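ParB-C (Sulfolobus sp. NOB8H2, PDB 4RS7) probably binds DNA as the histone-like C-terminal domain of a ParB partition protein serving DNA segregation in an archaeon. Local coordinates at residues Trp48-Asp53 and Arg66-Phe70. Sequence-based numbering, arbitrary orientation.
Sequences WYNTVD and REEIF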
# COMPACT_ATOMS: atom_id res chain seq x y z
N TRP A 48 5.86 3.95 9.48
CA TRP A 48 7.27 3.58 9.33
C TRP A 48 8.18 4.64 9.94
O TRP A 48 8.99 4.34 10.81
CB TRP A 48 7.63 3.37 7.86
CG TRP A 48 9.09 3.10 7.64
CD1 TRP A 48 10.02 3.98 7.15
CD2 TRP A 48 9.79 1.89 7.92
NE1 TRP A 48 11.26 3.37 7.10
CE2 TRP A 48 11.14 2.09 7.57
CE3 TRP A 48 9.41 0.64 8.43
CZ2 TRP A 48 12.11 1.09 7.70
CZ3 TRP A 48 10.38 -0.35 8.57
CH2 TRP A 48 11.71 -0.12 8.21
N TYR A 49 8.05 5.88 9.48
CA TYR A 49 8.92 6.97 9.93
C TYR A 49 8.85 7.20 11.44
O TYR A 49 9.82 7.67 12.04
CB TYR A 49 8.58 8.27 9.20
CG TYR A 49 9.01 8.31 7.74
CD1 TYR A 49 8.12 8.69 6.75
CD2 TYR A 49 10.30 7.98 7.37
CE1 TYR A 49 8.50 8.72 5.42
CE2 TYR A 49 10.70 8.01 6.04
CZ TYR A 49 9.79 8.39 5.08
OH TYR A 49 10.18 8.43 3.75
N ASN A 50 7.72 6.88 12.04
CA ASN A 50 7.52 7.12 13.47
C ASN A 50 7.82 5.93 14.38
O ASN A 50 7.67 6.02 15.59
CB ASN A 50 6.09 7.61 13.74
CG ASN A 50 5.89 9.05 13.33
OD1 ASN A 50 6.16 9.96 14.10
ND2 ASN A 50 5.43 9.25 12.10
N THR A 51 8.23 4.81 13.79
CA THR A 51 8.50 3.62 14.58
C THR A 51 9.80 2.94 14.17
O THR A 51 10.87 3.30 14.65
CB THR A 51 7.32 2.60 14.53
OG1 THR A 51 7.05 2.24 13.17
CG2 THR A 51 6.07 3.20 15.16
N VAL A 52 9.70 1.96 13.28
CA VAL A 52 10.88 1.18 12.90
C VAL A 52 12.00 2.03 12.30
O VAL A 52 13.18 1.72 12.51
CB VAL A 52 10.52 0.03 11.95
CG1 VAL A 52 11.76 -0.79 11.63
CG2 VAL A 52 9.45 -0.85 12.57
N ASP A 53 11.66 3.08 11.56
CA ASP A 53 12.71 3.92 10.98
C ASP A 53 13.57 4.55 12.07
O ASP A 53 14.77 4.73 11.89
CB ASP A 53 12.13 5.00 10.07
CG ASP A 53 13.20 5.67 9.21
OD1 ASP A 53 13.99 4.94 8.57
OD2 ASP A 53 13.25 6.91 9.17
N ARG A 66 17.78 1.33 5.37
CA ARG A 66 16.50 1.36 6.06
C ARG A 66 15.35 1.19 5.07
O ARG A 66 14.37 0.51 5.37
CB ARG A 66 16.32 2.66 6.84
CG ARG A 66 17.15 2.71 8.12
CD ARG A 66 16.99 4.07 8.79
NE ARG A 66 17.08 5.17 7.84
CZ ARG A 66 18.13 5.98 7.73
NH1 ARG A 66 19.17 5.80 8.52
NH2 ARG A 66 18.13 6.96 6.85
N GLU A 67 15.48 1.82 3.91
CA GLU A 67 14.47 1.72 2.86
C GLU A 67 14.32 0.28 2.37
O GLU A 67 13.22 -0.17 2.08
CB GLU A 67 14.81 2.66 1.70
CG GLU A 67 14.04 2.38 0.43
CD GLU A 67 14.32 3.40 -0.67
OE1 GLU A 67 14.39 4.61 -0.36
OE2 GLU A 67 14.47 2.99 -1.84
N GLU A 68 15.45 -0.43 2.27
CA GLU A 68 15.43 -1.82 1.86
C GLU A 68 14.62 -2.66 2.85
O GLU A 68 13.87 -3.56 2.47
CB GLU A 68 16.85 -2.37 1.75
CG GLU A 68 17.63 -1.77 0.59
CD GLU A 68 19.09 -2.19 0.57
OE1 GLU A 68 19.55 -2.83 1.54
OE2 GLU A 68 19.77 -1.88 -0.43
N ILE A 69 14.78 -2.36 4.13
CA ILE A 69 14.05 -3.07 5.17
C ILE A 69 12.55 -2.77 5.10
O ILE A 69 11.72 -3.68 5.26
CB ILE A 69 14.64 -2.79 6.57
CG1 ILE A 69 16.05 -3.41 6.65
CG2 ILE A 69 13.75 -3.36 7.66
CD1 ILE A 69 16.74 -3.22 7.99
N PHE A 70 12.19 -1.52 4.85
CA PHE A 70 10.79 -1.15 4.63
C PHE A 70 10.16 -2.01 3.53
O PHE A 70 9.09 -2.58 3.72
CB PHE A 70 10.65 0.33 4.27
CG PHE A 70 9.27 0.73 3.82
CD1 PHE A 70 8.26 0.99 4.73
CD2 PHE A 70 8.97 0.85 2.46
CE1 PHE A 70 7.00 1.36 4.32
CE2 PHE A 70 7.70 1.22 2.04
CZ PHE A 70 6.72 1.48 2.97
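The carbonyl oxygen of W48 takes two backbone amides at once: W48 O lies 3.0 Å from D53 N and 3.1 Å from T51 N. These bonds tie the turn where helix 24-50 gives way to helix 52-58, and they hold the turn from which W48 and D53 both reach helix 63-74. The indole fills the interface. Its CG stands anti to the backbone N (chi1 175°), which carries the ring across to F70. There the CB of F70 sits 3.8 Å from the centroid of the six-membered ring in a CH-pi contact over the face, while the phenyl edge is directed at the five-membered ring, the planes 67° apart in an edge-to-face pair. The opposite face lies against the backbone at D53 N, so the indole of helix 24-50 lies between the start of helix 52-58 and the side of helix 63-74. Its far rim meets I69, with W48 CH2 3.9 Å from I69 CG2, the methyl that isoleucine's beta-branch holds at the ring's edge; L56 and M73 add further apolar cover. With an alanine here, the space between helices 52-58 and 63-74 would probably lose its filling, and the F70 edge its aromatic face. Beside the ring pair a salt bridge joins the helices, D53 OD1 to R66 NE at 3.2 Å, with the carboxylate and guanidinium planes 74° apart rather than side by side. Arginine suits the place because its long chain, bent at chi3, packs its methylenes along OD1 before presenting the charge; the other carboxylate oxygen, OD2, is bridged to K57. I69 and F70 also touch M10 and L80 of the second subunit. The ring pair and ion pair join the 24-50/52-58 turn to helix 63-74, which runs back along it, in keeping with the histone-like fold of this dimeric domain.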